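Local coordinates for protein 7beta-hydroxysteroid dehydrogenase (Collinsella aerofaciens, PDB 5FYD) that catalyses the NADPH-dependent reduction of 7-oxo-lithocholate to ursodeoxycholate, acting as a homodimeric short-chain dehydrogenase of an intestinal bacterium, at residues 182-187 against 229-234. Numbering follows the deposited sequence.
Sequences EVITLG and LSVIAG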
loop_
_atom_site.group_PDB
_atom_site.type_symbol
_atom_site.label_atom_id
_atom_site.label_comp_id
_atom_site.label_asym_id
_atom_site.label_seq_id
_atom_site.Cartn_x
_atom_site.Cartn_y
_atom_site.Cartn_z
ATOM N N GLU A 182 1.053 -19.221 20.810
ATOM C CA GLU A 182 0.243 -18.013 20.917
ATOM C C GLU A 182 -0.133 -17.538 19.529
ATOM O O GLU A 182 0.636 -17.703 18.586
ATOM C CB GLU A 182 1.026 -16.921 21.631
ATOM C CG GLU A 182 0.262 -15.635 21.943
ATOM C CD GLU A 182 1.210 -14.496 22.281
ATOM O OE1 GLU A 182 2.246 -14.744 22.953
ATOM O OE2 GLU A 182 0.945 -13.370 21.824
ATOM N N VAL A 183 -1.322 -16.984 19.410
ATOM C CA VAL A 183 -1.657 -16.154 18.251
ATOM C C VAL A 183 -1.777 -14.704 18.673
ATOM O O VAL A 183 -2.422 -14.385 19.677
ATOM C CB VAL A 183 -2.902 -16.640 17.485
ATOM C CG1 VAL A 183 -4.111 -16.897 18.382
ATOM C CG2 VAL A 183 -3.261 -15.678 16.339
ATOM N N ILE A 184 -1.149 -13.826 17.896
ATOM C CA ILE A 184 -1.256 -12.388 18.105
ATOM C C ILE A 184 -2.015 -11.827 16.907
ATOM O O ILE A 184 -1.605 -12.026 15.765
ATOM C CB ILE A 184 0.102 -11.695 18.314
ATOM C CG1 ILE A 184 -0.116 -10.197 18.605
ATOM C CG2 ILE A 184 1.068 -11.861 17.138
ATOM C CD1 ILE A 184 0.173 -9.791 20.012
ATOM N N THR A 185 -3.092 -11.106 17.188
ATOM C CA THR A 185 -3.968 -10.547 16.174
ATOM C C THR A 185 -3.688 -9.046 16.031
ATOM O O THR A 185 -3.817 -8.287 17.000
ATOM C CB THR A 185 -5.436 -10.814 16.545
ATOM O OG1 THR A 185 -5.682 -12.235 16.496
ATOM C CG2 THR A 185 -6.358 -10.113 15.603
ATOM N N LEU A 186 -3.293 -8.631 14.827
ATOM C CA LEU A 186 -2.842 -7.264 14.581
ATOM C C LEU A 186 -3.949 -6.444 13.970
ATOM O O LEU A 186 -4.776 -6.960 13.237
ATOM C CB LEU A 186 -1.676 -7.262 13.618
ATOM C CG LEU A 186 -0.499 -8.166 13.994
ATOM C CD1 LEU A 186 0.657 -7.941 13.025
ATOM C CD2 LEU A 186 -0.090 -7.961 15.432
ATOM N N GLY A 187 -3.935 -5.153 14.255
ATOM C CA GLY A 187 -4.776 -4.218 13.563
ATOM C C GLY A 187 -3.882 -3.480 12.588
ATOM O O GLY A 187 -2.924 -4.022 12.045
ATOM N N LEU A 229 -3.142 -17.241 25.400
ATOM C CA LEU A 229 -3.294 -18.034 24.170
ATOM C C LEU A 229 -3.519 -17.166 22.921
ATOM O O LEU A 229 -2.955 -17.416 21.844
ATOM C CB LEU A 229 -4.451 -19.024 24.314
ATOM C CG LEU A 229 -4.478 -19.939 25.554
ATOM C CD1 LEU A 229 -5.680 -20.867 25.512
ATOM C CD2 LEU A 229 -3.197 -20.726 25.685
ATOM N N SER A 230 -4.383 -16.192 23.074
ATOM C CA SER A 230 -4.884 -15.394 21.973
ATOM C C SER A 230 -4.923 -13.933 22.407
ATOM O O SER A 230 -5.700 -13.551 23.296
ATOM C CB SER A 230 -6.263 -15.883 21.583
ATOM O OG SER A 230 -6.750 -15.206 20.442
ATOM N N VAL A 231 -4.109 -13.124 21.757
ATOM C CA VAL A 231 -3.850 -11.748 22.173
ATOM C C VAL A 231 -4.175 -10.864 21.005
ATOM O O VAL A 231 -3.824 -11.169 19.868
ATOM C CB VAL A 231 -2.367 -11.552 22.514
ATOM C CG1 VAL A 231 -2.023 -10.085 22.841
ATOM C CG2 VAL A 231 -1.977 -12.479 23.659
ATOM N N ILE A 232 -4.861 -9.767 21.288
ATOM C CA ILE A 232 -5.045 -8.703 20.299
ATOM C C ILE A 232 -3.992 -7.645 20.604
ATOM O O ILE A 232 -3.933 -7.154 21.717
ATOM C CB ILE A 232 -6.467 -8.128 20.344
ATOM C CG1 ILE A 232 -7.465 -9.190 19.852
ATOM C CG2 ILE A 232 -6.572 -6.873 19.463
ATOM C CD1 ILE A 232 -8.899 -8.872 20.141
ATOM N N ALA A 233 -3.166 -7.290 19.629
ATOM C CA ALA A 233 -2.077 -6.331 19.865
ATOM C C ALA A 233 -2.622 -4.940 20.083
ATOM O O ALA A 233 -3.401 -4.439 19.280
ATOM C CB ALA A 233 -1.100 -6.332 18.699
ATOM N N GLY A 234 -2.210 -4.334 21.192
ATOM C CA GLY A 234 -2.502 -2.950 21.492
ATOM C C GLY A 234 -3.799 -2.800 22.267
ATOM O O GLY A 234 -4.786 -3.468 21.994
HETATM O O HOH W 1 -5.571 -13.257 18.858
#
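Val183 and Thr185 pair with Leu229, Val231 and Ala233 through four backbone hydrogen bonds. They join strands 179-186 and 230-232, the last two of the parallel Rossmann-fold sheet of this short-chain dehydrogenase. Strand 230-232 is the outermost on this side within the chain. The ladder runs Val183 N to Leu229 O, Val231 N to Val183 O, Thr185 N to Val231 O and Ala233 N to Thr185 O. The third of these, from Thr185 N to Val231 O, measures 2.8 Å.

On one face of the sheet, Ile184 can be followed outward. Its CB bears CG1 anti to the backbone N (chi1 -177°). Ile184 CG1 lies 4.0 Å from Ala233 CB and the same from Val231 O. Ile184 CD1 touches two partners, Val231 CG1 at 3.6 Å and Ala233 CB at 3.9 Å. Leu186 CD2 touches the same Ala233 CB at 3.8 Å. Glu182 reaches across with an extended chain. Glu182 OE2 comes to 3.6 Å from Val231 CG2. Helix 214-224 packs on this face, against Glu182, Leu186 and Val231. Leu186 also lies close to Val20, an NADP(+)-binding residue, which places this end of the strand beside the cofactor site.

The other face carries Val183, Thr185, Ser230 and Ile232. Helix 154-173 covers part of it, and Glu168 OE2 of this helix is hydrogen-bonded to Ser230 OG. A water is held here by three bonds. It donates to Ser230 OG and to Val231 O, and its third partner is Thr185 OG1, 2.6 Å from the water oxygen.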